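PDB 5EPE: SAM-dependent methyltransferase from Thiobacillus denitrificans, which binds S-adenosyl-L-homocysteine in a Rossmann-like methyltransferase domain and probably transfers methyl groups from S-adenosylmethionine. Local coordinates for residues 141-146 against 236-241; 17-22 against 193-198; 36-41 against 103-108; 50-55 against 86-91; 135-140 against 242-247. All coordinates share one frame; numbering follows the deposited sequence.

Interaction 1: 141-146 against 236-241; sequences PFWRKL and EYLGWG
The ring of Phe142 lies flat over Gly239 where the antiparallel strands 134-143 and 238-247 of the methyltransferase sheet pair. CA of Gly239 sits 3.9 Å from the ring centroid, a CH-pi contact over the face; chi1 of 63°, with CG between the backbone N and the carbonyl carbon, folds the ring across the neighbouring strand, while Phe142 N and O both bond to Gly239. An alanine in place of Phe142 would probably leave Gly239 without its aromatic cover and open a gap toward Phe170. On the face carrying Pro141 and Trp240, the proline CD meets the indole CD1 at 4.0 Å. Lys145 runs extended over the ring of Tyr237, its CE off-centre, and ends in a salt bridge, NZ to Glu236 OE1 at 3.0 Å; OE2 of Glu236 is taken by Gln189. Arg144 NH1 makes a longer salt bridge to the same OE1, guanidinium and carboxylate planes 81° apart, and gives a hydrogen bond to Glu236 O, 2.8 Å away and lying in the guanidinium plane.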
# COMPACT_ATOMS: atom_id res chain seq x y z
N PRO A 141 20.66 7.50 -22.12
CA PRO A 141 19.50 7.04 -21.38
C PRO A 141 19.58 7.16 -19.88
O PRO A 141 20.68 7.28 -19.26
CB PRO A 141 19.32 5.57 -21.83
CG PRO A 141 20.69 5.15 -22.31
CD PRO A 141 21.52 6.38 -22.54
N PHE A 142 18.40 7.20 -19.27
CA PHE A 142 18.25 7.24 -17.82
C PHE A 142 16.88 6.66 -17.50
O PHE A 142 16.09 6.43 -18.43
CB PHE A 142 18.48 8.68 -17.29
CG PHE A 142 17.49 9.67 -17.79
CD1 PHE A 142 16.30 9.88 -17.16
CD2 PHE A 142 17.74 10.37 -18.97
CE1 PHE A 142 15.36 10.75 -17.65
CE2 PHE A 142 16.81 11.29 -19.46
CZ PHE A 142 15.60 11.46 -18.81
N TRP A 143 16.56 6.37 -16.23
CA TRP A 143 15.21 5.91 -15.88
C TRP A 143 14.23 7.09 -15.76
O TRP A 143 14.42 8.00 -14.98
CB TRP A 143 15.20 5.09 -14.58
CG TRP A 143 15.95 3.82 -14.64
CD1 TRP A 143 16.99 3.42 -13.80
CD2 TRP A 143 15.80 2.74 -15.59
NE1 TRP A 143 17.43 2.15 -14.15
CE2 TRP A 143 16.73 1.73 -15.24
CE3 TRP A 143 14.92 2.50 -16.66
CZ2 TRP A 143 16.87 0.54 -15.99
CZ3 TRP A 143 15.05 1.29 -17.39
CH2 TRP A 143 16.02 0.36 -17.06
N ARG A 144 13.21 7.09 -16.62
CA ARG A 144 12.08 8.01 -16.51
C ARG A 144 11.29 7.65 -15.25
O ARG A 144 10.84 8.54 -14.57
CB ARG A 144 11.18 7.85 -17.76
CG ARG A 144 9.91 8.63 -17.74
CD ARG A 144 9.15 8.46 -19.05
NE ARG A 144 7.92 9.23 -18.98
CZ ARG A 144 6.74 8.82 -18.55
NH1 ARG A 144 6.52 7.59 -18.06
NH2 ARG A 144 5.77 9.72 -18.53
N LYS A 145 11.15 6.37 -14.99
CA LYS A 145 10.80 5.89 -13.67
C LYS A 145 11.41 4.56 -13.45
O LYS A 145 11.79 3.89 -14.36
CB LYS A 145 9.28 5.85 -13.44
CG LYS A 145 8.55 4.93 -14.31
CD LYS A 145 7.07 5.35 -14.33
CE LYS A 145 6.24 4.25 -14.93
NZ LYS A 145 4.91 4.78 -15.35
N LEU A 146 11.46 4.18 -12.21
CA LEU A 146 12.23 3.06 -11.81
C LEU A 146 11.49 1.79 -12.19
O LEU A 146 10.34 1.66 -11.86
CB LEU A 146 12.49 3.16 -10.30
CG LEU A 146 13.72 2.45 -9.82
CD1 LEU A 146 15.00 3.06 -10.40
CD2 LEU A 146 13.74 2.54 -8.31
N GLU A 236 7.16 3.76 -21.00
CA GLU A 236 6.88 4.21 -19.66
C GLU A 236 8.12 4.40 -18.78
O GLU A 236 8.14 5.26 -17.96
CB GLU A 236 5.91 3.18 -19.02
CG GLU A 236 4.46 3.30 -19.62
CD GLU A 236 3.86 4.67 -19.32
OE1 GLU A 236 3.98 5.11 -18.15
OE2 GLU A 236 3.35 5.39 -20.22
N TYR A 237 9.14 3.58 -18.98
CA TYR A 237 10.27 3.51 -18.06
C TYR A 237 11.57 4.15 -18.52
O TYR A 237 12.36 4.57 -17.65
CB TYR A 237 10.54 2.03 -17.74
CG TYR A 237 9.44 1.43 -16.96
CD1 TYR A 237 9.32 1.67 -15.59
CD2 TYR A 237 8.49 0.61 -17.60
CE1 TYR A 237 8.28 1.12 -14.85
CE2 TYR A 237 7.42 0.08 -16.89
CZ TYR A 237 7.34 0.31 -15.52
OH TYR A 237 6.33 -0.25 -14.82
N LEU A 238 11.81 4.20 -19.83
CA LEU A 238 13.11 4.62 -20.29
C LEU A 238 13.13 6.09 -20.70
O LEU A 238 12.38 6.50 -21.59
CB LEU A 238 13.67 3.74 -21.41
CG LEU A 238 15.22 3.80 -21.67
CD1 LEU A 238 16.09 3.44 -20.46
CD2 LEU A 238 15.62 2.87 -22.86
N GLY A 239 13.96 6.85 -20.03
CA GLY A 239 14.21 8.25 -20.42
C GLY A 239 15.44 8.34 -21.35
O GLY A 239 16.27 7.44 -21.39
N TRP A 240 15.57 9.48 -22.01
CA TRP A 240 16.73 9.78 -22.85
C TRP A 240 16.85 11.30 -22.98
O TRP A 240 15.85 12.06 -22.91
CB TRP A 240 16.63 9.08 -24.22
CG TRP A 240 17.89 9.03 -24.98
CD1 TRP A 240 18.83 8.02 -24.98
CD2 TRP A 240 18.36 10.01 -25.92
NE1 TRP A 240 19.88 8.37 -25.78
CE2 TRP A 240 19.59 9.55 -26.41
CE3 TRP A 240 17.83 11.23 -26.40
CZ2 TRP A 240 20.32 10.27 -27.38
CZ3 TRP A 240 18.54 11.97 -27.32
CH2 TRP A 240 19.78 11.49 -27.81
N GLY A 241 18.09 11.76 -23.08
CA GLY A 241 18.32 13.16 -23.39
C GLY A 241 19.69 13.50 -23.76
O GLY A 241 20.61 12.67 -23.69

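Interaction 2: 17-22 against 193-198; sequences HNPFTP and DRYEAA. With SAH (S-adenosyl-L-homocysteine), chain B.
The S-adenosyl-L-homocysteine pocket has one wall in the loop before helix 22-31, and Tyr195 of helix 189-209 backs that loop from behind. Two bonds grip the ligand carboxylate from the loop: His17 N gives a nearly straight one to OXT at 2.8 Å, and Asn18 ND2 reaches O at 2.8 Å. The imidazole of His17 brings its edge to OXT, while its nitrogens are bonded to Glu11 and Ser47. Behind these groups, Tyr195 projects toward the loop with CG anti to its backbone N (chi1 173°), which lays the ring beneath the main chain: CA of Asn18 stands 3.8 Å above one face, displaced toward the rim, and Tyr195 CE1 comes within 3.6 Å of His17 C. The loop bends here in an inverse gamma turn centred on Pro19, with Phe20 N bonded to Asn18 O at 2.8 Å. Tyr195 CB packs into this bend, 3.6 Å from Pro19 CA. Glu11 is also hydrogen-bonded to the hydroxyl of Tyr195. Farther along, Thr21, at the N-cap of helix 22-31, bonds OG1 to Lys24 N and lays CG2 against Arg194 CG at 3.8 Å; the guanidinium of Arg194 turns away to a salt bridge with Glu183 of the second subunit.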
# COMPACT_ATOMS: atom_id res chain seq x y z
N HIS A 17 18.90 8.78 -35.35
CA HIS A 17 19.03 7.48 -34.82
C HIS A 17 18.97 7.49 -33.28
O HIS A 17 19.80 6.87 -32.61
CB HIS A 17 20.35 6.84 -35.31
CG HIS A 17 20.46 6.76 -36.80
ND1 HIS A 17 19.91 5.73 -37.51
CD2 HIS A 17 20.98 7.61 -37.71
CE1 HIS A 17 20.12 5.93 -38.82
NE2 HIS A 17 20.77 7.07 -38.96
N ASN A 18 17.96 8.15 -32.74
CA ASN A 18 17.81 8.30 -31.34
C ASN A 18 16.40 8.82 -31.11
O ASN A 18 15.77 9.31 -32.04
CB ASN A 18 18.82 9.34 -30.79
CG ASN A 18 20.10 8.69 -30.30
OD1 ASN A 18 20.07 7.74 -29.51
ND2 ASN A 18 21.22 9.23 -30.71
N PRO A 19 15.92 8.76 -29.87
CA PRO A 19 14.53 9.25 -29.57
C PRO A 19 14.40 10.78 -29.48
O PRO A 19 14.03 11.35 -28.45
CB PRO A 19 14.21 8.54 -28.26
CG PRO A 19 15.55 8.33 -27.60
CD PRO A 19 16.52 8.08 -28.71
N PHE A 20 14.70 11.47 -30.57
CA PHE A 20 14.61 12.88 -30.68
C PHE A 20 13.87 13.17 -31.99
O PHE A 20 14.06 12.50 -32.96
CB PHE A 20 15.99 13.52 -30.81
CG PHE A 20 16.42 14.38 -29.65
CD1 PHE A 20 15.97 14.14 -28.35
CD2 PHE A 20 17.33 15.38 -29.86
CE1 PHE A 20 16.38 14.92 -27.32
CE2 PHE A 20 17.72 16.20 -28.82
CZ PHE A 20 17.24 15.95 -27.55
N THR A 21 12.96 14.11 -31.95
CA THR A 21 12.34 14.61 -33.16
C THR A 21 13.19 15.67 -33.83
O THR A 21 14.13 16.19 -33.23
CB THR A 21 11.00 15.25 -32.81
OG1 THR A 21 11.17 16.29 -31.82
CG2 THR A 21 10.02 14.21 -32.32
N PRO A 22 12.85 16.06 -35.09
CA PRO A 22 13.47 17.26 -35.65
C PRO A 22 13.27 18.50 -34.77
O PRO A 22 14.18 19.35 -34.66
CB PRO A 22 12.74 17.44 -36.99
CG PRO A 22 12.36 16.09 -37.37
CD PRO A 22 12.04 15.34 -36.10
N ASP A 193 8.43 7.47 -29.59
CA ASP A 193 7.54 6.85 -30.61
C ASP A 193 8.12 7.02 -31.99
O ASP A 193 8.10 6.06 -32.78
CB ASP A 193 6.14 7.46 -30.60
CG ASP A 193 5.31 7.08 -29.41
OD1 ASP A 193 5.68 6.20 -28.59
OD2 ASP A 193 4.28 7.77 -29.15
N ARG A 194 8.63 8.24 -32.29
CA ARG A 194 9.25 8.50 -33.61
C ARG A 194 10.42 7.60 -33.92
O ARG A 194 10.51 7.07 -35.05
CB ARG A 194 9.72 9.96 -33.82
CG ARG A 194 8.64 11.03 -33.79
CD ARG A 194 7.72 11.01 -35.00
NE ARG A 194 6.72 9.96 -34.76
CZ ARG A 194 6.52 8.87 -35.51
NH1 ARG A 194 5.61 7.98 -35.08
NH2 ARG A 194 7.24 8.61 -36.62
N TYR A 195 11.31 7.44 -32.95
CA TYR A 195 12.45 6.57 -33.10
C TYR A 195 12.06 5.06 -33.27
O TYR A 195 12.56 4.39 -34.19
CB TYR A 195 13.41 6.77 -31.92
CG TYR A 195 14.54 5.81 -31.91
CD1 TYR A 195 15.43 5.77 -32.97
CD2 TYR A 195 14.67 4.89 -30.88
CE1 TYR A 195 16.45 4.89 -33.01
CE2 TYR A 195 15.67 3.98 -30.91
CZ TYR A 195 16.55 3.99 -31.98
OH TYR A 195 17.53 3.07 -32.04
N GLU A 196 11.18 4.55 -32.40
CA GLU A 196 10.84 3.14 -32.38
C GLU A 196 9.85 2.77 -33.46
O GLU A 196 10.08 1.80 -34.21
CB GLU A 196 10.34 2.71 -31.00
CG GLU A 196 11.44 2.80 -29.94
CD GLU A 196 12.58 1.78 -30.09
OE1 GLU A 196 12.58 0.92 -31.01
OE2 GLU A 196 13.50 1.86 -29.24
N ALA A 197 8.76 3.52 -33.57
CA ALA A 197 7.71 3.15 -34.52
C ALA A 197 8.10 3.20 -35.96
O ALA A 197 7.61 2.39 -36.79
CB ALA A 197 6.45 3.94 -34.27
N ALA A 198 8.99 4.11 -36.28
CA ALA A 198 9.48 4.20 -37.66
C ALA A 198 10.21 2.95 -38.06
O ALA A 198 10.26 2.64 -39.25
CB ALA A 198 10.41 5.42 -37.84
N SAH B . 24.35 10.56 -33.09
CA SAH B . 23.56 9.90 -34.20
CB SAH B . 23.74 8.40 -34.15
CG SAH B . 23.32 7.66 -32.86
SD SAH B . 23.20 5.90 -33.06
C SAH B . 22.09 10.25 -34.16
O SAH B . 21.59 10.67 -33.09
OXT SAH B . 21.36 10.14 -35.17
C5' SAH B . 24.85 5.25 -32.69
C4' SAH B . 25.81 5.51 -33.86
O4' SAH B . 27.14 5.13 -33.49
C3' SAH B . 25.47 4.73 -35.15
O3' SAH B . 25.34 5.68 -36.22
C2' SAH B . 26.67 3.80 -35.38
O2' SAH B . 27.01 3.68 -36.76
C1' SAH B . 27.75 4.55 -34.66
N9 SAH B . 28.94 3.82 -34.17
C8 SAH B . 28.96 2.64 -33.48
N7 SAH B . 30.18 2.32 -33.13
C5 SAH B . 30.98 3.36 -33.62
C6 SAH B . 32.38 3.61 -33.59
N6 SAH B . 33.22 2.74 -32.97
N1 SAH B . 32.88 4.73 -34.15
C2 SAH B . 32.01 5.58 -34.76
N3 SAH B . 30.68 5.43 -34.87
C4 SAH B . 30.22 4.29 -34.26

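Interaction 3: 36-41 against 103-108; sequences AGARVL and KVDVAA
Charged and polar contacts gather round Arg39 and Asp105. OD2 of Asp105 takes the backbone N of Arg39 at 2.8 Å in an almost straight bond on its anti lone pair, and the same carboxylate faces the guanidinium through two weak bonds, from NE to OD2 and from NH1 to OD1, with the planes 36° apart. The carbonyl of Lys103 lies over one face of that guanidinium, and Glu131 is a second salt-bridge partner of NH1. A leucine in place of Arg39 would probably leave Asp105 and Glu131 without their shared positive mate. Backbone bonds then join in parallel strands 39-43 and 104-110, first and fourth in the chain, where the 3-2-1-4-5-7-6 Rossmann-like order switches direction. Arg39 O accepts from both Asp105 N and Val106 N, Leu41 N gives to Val106 O at 2.9 Å, and Ala108 N to Leu41 O at 2.8 Å. Among the apolar contacts, Val104 CG2 meets Leu41 CB at 4.0 Å, and Val40 CG1 lies 4.2 Å from Val106 CB on the face that Leu51 of helix 49-58 covers.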
# COMPACT_ATOMS: atom_id res chain seq x y z
N ALA A 36 27.48 31.50 -35.61
CA ALA A 36 27.97 31.18 -36.94
C ALA A 36 29.49 31.03 -36.80
O ALA A 36 30.17 31.78 -36.08
CB ALA A 36 27.60 32.29 -37.91
N GLY A 37 30.03 30.02 -37.46
CA GLY A 37 31.45 29.77 -37.40
C GLY A 37 31.87 28.87 -36.27
O GLY A 37 33.02 28.37 -36.28
N ALA A 38 30.97 28.58 -35.31
CA ALA A 38 31.33 27.69 -34.24
C ALA A 38 31.71 26.32 -34.82
O ALA A 38 31.08 25.87 -35.77
CB ALA A 38 30.17 27.53 -33.25
N ARG A 39 32.71 25.67 -34.23
CA ARG A 39 33.22 24.38 -34.68
C ARG A 39 32.64 23.26 -33.79
O ARG A 39 32.71 23.33 -32.57
CB ARG A 39 34.74 24.31 -34.64
CG ARG A 39 35.46 25.31 -35.57
CD ARG A 39 36.89 25.67 -35.09
NE ARG A 39 36.87 26.14 -33.68
CZ ARG A 39 37.92 26.48 -32.94
NH1 ARG A 39 37.71 26.83 -31.66
NH2 ARG A 39 39.19 26.47 -33.44
N VAL A 40 32.12 22.23 -34.43
CA VAL A 40 31.50 21.10 -33.76
C VAL A 40 32.18 19.82 -34.22
O VAL A 40 32.37 19.63 -35.40
CB VAL A 40 30.01 20.99 -34.12
CG1 VAL A 40 29.35 19.87 -33.30
CG2 VAL A 40 29.33 22.30 -33.87
N LEU A 41 32.51 18.95 -33.28
CA LEU A 41 32.93 17.57 -33.53
C LEU A 41 31.84 16.64 -33.03
O LEU A 41 31.35 16.81 -31.88
CB LEU A 41 34.21 17.25 -32.77
CG LEU A 41 34.74 15.81 -32.87
CD1 LEU A 41 35.19 15.47 -34.29
CD2 LEU A 41 35.86 15.60 -31.88
N LYS A 103 40.93 22.70 -32.13
CA LYS A 103 39.96 22.60 -31.03
C LYS A 103 38.57 22.94 -31.53
O LYS A 103 38.43 23.64 -32.53
CB LYS A 103 40.30 23.55 -29.89
CG LYS A 103 41.57 23.27 -29.12
CD LYS A 103 41.84 21.81 -28.83
CE LYS A 103 42.94 21.73 -27.79
NZ LYS A 103 43.32 20.32 -27.51
N VAL A 104 37.54 22.47 -30.81
CA VAL A 104 36.18 22.75 -31.17
C VAL A 104 35.44 23.43 -30.01
O VAL A 104 35.83 23.34 -28.85
CB VAL A 104 35.45 21.47 -31.67
CG1 VAL A 104 36.17 20.89 -32.90
CG2 VAL A 104 35.36 20.41 -30.58
N ASP A 105 34.36 24.11 -30.38
CA ASP A 105 33.52 24.80 -29.42
C ASP A 105 32.49 23.86 -28.78
O ASP A 105 32.02 24.11 -27.67
CB ASP A 105 32.84 25.96 -30.14
CG ASP A 105 33.89 26.88 -30.80
OD1 ASP A 105 34.76 27.35 -30.05
OD2 ASP A 105 33.97 26.97 -32.03
N VAL A 106 32.12 22.83 -29.52
CA VAL A 106 31.19 21.80 -29.06
C VAL A 106 31.72 20.43 -29.47
O VAL A 106 31.95 20.17 -30.68
CB VAL A 106 29.79 21.99 -29.68
CG1 VAL A 106 28.83 20.92 -29.16
CG2 VAL A 106 29.21 23.38 -29.39
N ALA A 107 31.94 19.56 -28.50
CA ALA A 107 32.38 18.20 -28.77
C ALA A 107 31.32 17.24 -28.25
O ALA A 107 30.94 17.28 -27.05
CB ALA A 107 33.73 17.92 -28.12
N ALA A 108 30.77 16.43 -29.16
CA ALA A 108 29.52 15.69 -28.90
C ALA A 108 29.67 14.21 -29.12
O ALA A 108 30.35 13.78 -30.02
CB ALA A 108 28.42 16.19 -29.80

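Interaction 4: 50-55 against 86-91; sequences MLCTWA and GQVKFI
Leu51, Cys52 and Ala55 meet Val88 and Phe90 where helix 49-58 runs nearly antiparallel to strand 88-92, the segment axes 9.0 Å apart at closest and 173° between their directions. Val88 CG1, anti to the carbonyl carbon, reaches between Leu51 and Ala55 and lies 3.8 Å from Ala55 CB. Phe90 and Leu51 lie alongside each other, pointing opposite ways, with Phe90 CE1 3.8 Å from Leu51 CD1. The ring's CZ also comes to 3.8 Å from Cys52 SG, and the sulfur approaches the ring obliquely, in a sulfur-aromatic contact 69° off the normal. The polar element is at the other end, where Gln87, its chain extended beyond CG, gives a hydrogen bond from NE2 to Ala55 O, 3.1 Å. That donor stands above the carbonyl plane rather than on a lone pair, and NE2 is also bonded to Ile60 O, so the amide links the helix to the turn leading into strand 61-66. Within the alpha/beta fold the helix covers one face of the sheet: Leu51 continues onto Val40 and Asp42 of strand 39-43, Cys52 touches helix 69-82 through Ala79 and Leu82, and Trp54 packs against Leu28 of helix 22-31.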
# COMPACT_ATOMS: atom_id res chain seq x y z
N MSE A 50 22.23 16.15 -37.10
CA MSE A 50 22.58 17.22 -36.18
C MSE A 50 23.53 18.22 -36.83
O MSE A 50 23.24 19.40 -36.86
CB MSE A 50 23.24 16.61 -34.92
CG MSE A 50 23.45 17.73 -33.94
SE MSE A 50 24.10 16.89 -32.23
CE MSE A 50 25.94 16.87 -32.61
N LEU A 51 24.66 17.76 -37.34
CA LEU A 51 25.56 18.67 -38.07
C LEU A 51 24.92 19.38 -39.26
O LEU A 51 25.10 20.58 -39.38
CB LEU A 51 26.84 17.96 -38.52
CG LEU A 51 27.76 17.60 -37.37
CD1 LEU A 51 28.91 16.76 -37.87
CD2 LEU A 51 28.32 18.84 -36.67
N CYS A 52 24.16 18.68 -40.11
CA CYS A 52 23.59 19.30 -41.30
C CYS A 52 22.58 20.41 -40.93
O CYS A 52 22.62 21.49 -41.53
CB CYS A 52 22.94 18.30 -42.23
SG CYS A 52 24.17 17.21 -42.98
N THR A 53 21.68 20.13 -40.00
CA THR A 53 20.63 21.09 -39.66
C THR A 53 21.16 22.30 -38.90
O THR A 53 20.70 23.41 -39.15
CB THR A 53 19.47 20.46 -38.89
OG1 THR A 53 19.95 19.80 -37.70
CG2 THR A 53 18.72 19.46 -39.76
N TRP A 54 22.14 22.08 -38.00
CA TRP A 54 22.80 23.20 -37.32
C TRP A 54 23.67 24.03 -38.26
O TRP A 54 23.77 25.24 -38.11
CB TRP A 54 23.61 22.70 -36.11
CG TRP A 54 22.72 22.11 -35.00
CD1 TRP A 54 21.35 21.99 -34.98
CD2 TRP A 54 23.18 21.51 -33.80
NE1 TRP A 54 20.93 21.35 -33.82
CE2 TRP A 54 22.04 21.04 -33.09
CE3 TRP A 54 24.44 21.31 -33.25
CZ2 TRP A 54 22.15 20.41 -31.84
CZ3 TRP A 54 24.54 20.69 -32.01
CH2 TRP A 54 23.40 20.27 -31.32
N ALA A 55 24.28 23.41 -39.25
CA ALA A 55 24.99 24.18 -40.27
C ALA A 55 24.02 25.16 -41.00
O ALA A 55 24.31 26.36 -41.14
CB ALA A 55 25.66 23.22 -41.26
N GLY A 86 29.84 22.61 -47.71
CA GLY A 86 31.01 23.45 -47.44
C GLY A 86 31.34 23.60 -45.96
O GLY A 86 32.47 23.97 -45.60
N GLN A 87 30.35 23.35 -45.09
CA GLN A 87 30.48 23.61 -43.68
C GLN A 87 30.74 22.32 -42.87
O GLN A 87 31.32 22.40 -41.79
CB GLN A 87 29.21 24.31 -43.15
CG GLN A 87 29.04 25.74 -43.59
CD GLN A 87 27.61 26.20 -43.41
OE1 GLN A 87 26.87 26.38 -44.38
NE2 GLN A 87 27.19 26.33 -42.15
N VAL A 88 30.27 21.17 -43.35
CA VAL A 88 30.30 19.95 -42.53
C VAL A 88 30.84 18.77 -43.31
O VAL A 88 30.42 18.60 -44.47
CB VAL A 88 28.93 19.62 -41.89
CG1 VAL A 88 28.52 20.72 -40.93
CG2 VAL A 88 27.83 19.50 -42.93
N LYS A 89 31.76 18.02 -42.68
CA LYS A 89 32.51 16.92 -43.31
C LYS A 89 32.17 15.66 -42.57
O LYS A 89 32.15 15.64 -41.33
CB LYS A 89 34.03 17.15 -43.14
CG LYS A 89 34.93 16.05 -43.73
N PHE A 90 31.90 14.58 -43.31
CA PHE A 90 31.59 13.27 -42.73
C PHE A 90 32.63 12.25 -43.09
O PHE A 90 33.01 12.12 -44.29
CB PHE A 90 30.21 12.83 -43.17
CG PHE A 90 29.18 13.76 -42.69
CD1 PHE A 90 28.77 13.72 -41.36
CD2 PHE A 90 28.69 14.76 -43.52
CE1 PHE A 90 27.84 14.61 -40.87
CE2 PHE A 90 27.76 15.66 -43.03
CZ PHE A 90 27.34 15.60 -41.71
N ILE A 91 33.09 11.52 -42.07
CA ILE A 91 34.15 10.57 -42.26
C ILE A 91 33.64 9.22 -41.86
O ILE A 91 33.09 9.07 -40.76
CB ILE A 91 35.38 10.91 -41.42
CG1 ILE A 91 35.99 12.25 -41.91
CG2 ILE A 91 36.42 9.80 -41.51
CD1 ILE A 91 37.13 12.78 -41.06

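Interaction 5: 135-140 against 242-247; sequences IILMGE and VFALMA
The Phe243 ring turns its edge to the opposite strand: Met138 O lies in its plane, 3.6 Å from CD1, and Glu140 O is also at that edge, near CE1. Outside the pair, Phe170 meets the ring edge-to-face and Phe174 at about 40°, both from helix 167-177. On the same face of the sheet, selenomethionine Met138, bent at chi2 (-62°), leads its selenium away from the partner strand, while its CG stays 4.0 Å from Leu245 CD1. Helix 119-127 covers these two through Leu126 and Ile123. On the other face, Ala244 CB is held between Ile135 CG2 and Leu137 CD2, at 3.8 Å from each, and Val242 CG2 rests 4.0 Å from the bare CA of Gly139. Four backbone bonds, two each at the Ile136–Leu245 and Met138–Phe243 pairs, fix the register; the shortest is Leu245 N to Ile136 O, 2.7 Å. Strand 238-247 thus runs antiparallel beside 134-143, the reversed seventh strand in the 3-2-1-4-5-7-6 order characteristic of class I SAM-dependent methyltransferases.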
# COMPACT_ATOMS: atom_id res chain seq x y z
N ILE A 135 31.72 23.41 -24.87
CA ILE A 135 30.67 22.55 -24.31
C ILE A 135 30.84 21.12 -24.78
O ILE A 135 31.08 20.89 -25.98
CB ILE A 135 29.29 23.08 -24.72
CG1 ILE A 135 29.03 24.41 -23.98
CG2 ILE A 135 28.18 22.09 -24.41
CD1 ILE A 135 27.83 25.20 -24.50
N ILE A 136 30.65 20.17 -23.87
CA ILE A 136 30.60 18.74 -24.22
C ILE A 136 29.11 18.33 -24.20
O ILE A 136 28.38 18.70 -23.25
CB ILE A 136 31.42 17.88 -23.22
CG1 ILE A 136 32.90 18.24 -23.37
CG2 ILE A 136 31.12 16.39 -23.37
CD1 ILE A 136 33.86 17.71 -22.30
N LEU A 137 28.70 17.60 -25.23
CA LEU A 137 27.32 17.07 -25.38
C LEU A 137 27.32 15.58 -25.28
O LEU A 137 28.04 14.92 -26.02
CB LEU A 137 26.70 17.41 -26.72
CG LEU A 137 26.43 18.81 -27.11
CD1 LEU A 137 25.60 18.80 -28.41
CD2 LEU A 137 25.62 19.52 -26.03
N MSE A 138 26.51 15.06 -24.36
CA MSE A 138 26.33 13.61 -24.18
C MSE A 138 24.86 13.28 -24.30
O MSE A 138 24.03 13.85 -23.59
CB MSE A 138 26.80 13.20 -22.78
CG MSE A 138 28.32 13.44 -22.55
SE MSE A 138 29.43 12.33 -23.79
CE MSE A 138 28.99 10.62 -23.04
N GLY A 139 24.53 12.36 -25.19
CA GLY A 139 23.17 11.89 -25.44
C GLY A 139 23.11 10.50 -24.77
O GLY A 139 23.85 9.58 -25.14
N GLU A 140 22.25 10.36 -23.75
CA GLU A 140 22.28 9.18 -22.89
C GLU A 140 20.90 8.82 -22.33
O GLU A 140 20.11 9.73 -22.02
CB GLU A 140 23.24 9.39 -21.70
CG GLU A 140 24.73 9.48 -22.03
CD GLU A 140 25.26 8.15 -22.50
OE1 GLU A 140 26.20 8.15 -23.34
OE2 GLU A 140 24.78 7.09 -22.00
N VAL A 242 19.83 14.75 -24.22
CA VAL A 242 21.15 15.35 -24.46
C VAL A 242 21.46 16.38 -23.38
O VAL A 242 20.69 17.31 -23.14
CB VAL A 242 21.29 15.93 -25.86
CG1 VAL A 242 22.70 16.42 -26.08
CG2 VAL A 242 20.93 14.92 -26.91
N PHE A 243 22.60 16.17 -22.74
CA PHE A 243 23.10 16.95 -21.64
C PHE A 243 24.35 17.71 -22.07
O PHE A 243 25.29 17.13 -22.63
CB PHE A 243 23.40 16.00 -20.48
CG PHE A 243 22.21 15.20 -20.06
CD1 PHE A 243 21.93 14.00 -20.67
CD2 PHE A 243 21.36 15.66 -19.05
CE1 PHE A 243 20.80 13.27 -20.29
CE2 PHE A 243 20.29 14.89 -18.61
CZ PHE A 243 19.99 13.72 -19.27
N ALA A 244 24.34 19.01 -21.81
CA ALA A 244 25.44 19.90 -22.13
C ALA A 244 26.25 20.16 -20.89
O ALA A 244 25.70 20.52 -19.85
CB ALA A 244 24.89 21.23 -22.70
N LEU A 245 27.56 19.95 -21.01
CA LEU A 245 28.49 19.91 -19.87
C LEU A 245 29.62 20.93 -20.07
O LEU A 245 30.15 21.07 -21.19
CB LEU A 245 29.12 18.54 -19.73
CG LEU A 245 28.14 17.35 -19.75
CD1 LEU A 245 28.93 16.07 -19.61
CD2 LEU A 245 27.16 17.45 -18.59
N MSE A 246 30.00 21.60 -18.99
CA MSE A 246 31.25 22.36 -18.95
C MSE A 246 32.01 22.05 -17.69
O MSE A 246 31.46 22.13 -16.57
CB MSE A 246 30.95 23.86 -18.99
CG MSE A 246 30.24 24.29 -20.24
SE MSE A 246 29.76 26.23 -20.28
CE MSE A 246 31.61 26.84 -20.06
N ALA A 247 33.29 21.73 -17.84
CA ALA A 247 34.15 21.35 -16.71
C ALA A 247 34.22 22.49 -15.72
O ALA A 247 34.37 23.62 -16.15
CB ALA A 247 35.55 21.01 -17.19

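Overall arrangement
Interactions 1 and 5 hold the same two strands: interaction 5 is wholly buried, with apolar side-chain packing, whereas interaction 1 runs out to an exposed salt-bridge network at the strand ends. Interaction 3 is also mainly buried, but joins parallel strands and keeps its charges at their start; its strand 104-110 bonds directly to 134-143 of interaction 5, through Asp105 O to Ile135 N. Interaction 4 is helix-on-sheet and chiefly apolar, touching interaction 3 through Leu51 on Val40. Interaction 2 differs in kind, a loop against a helix beside the ligand, with no regular strand pairing; Trp240 of interaction 1 packs on its Asn18 and Pro19, and Val242 of interaction 5 on Phe20.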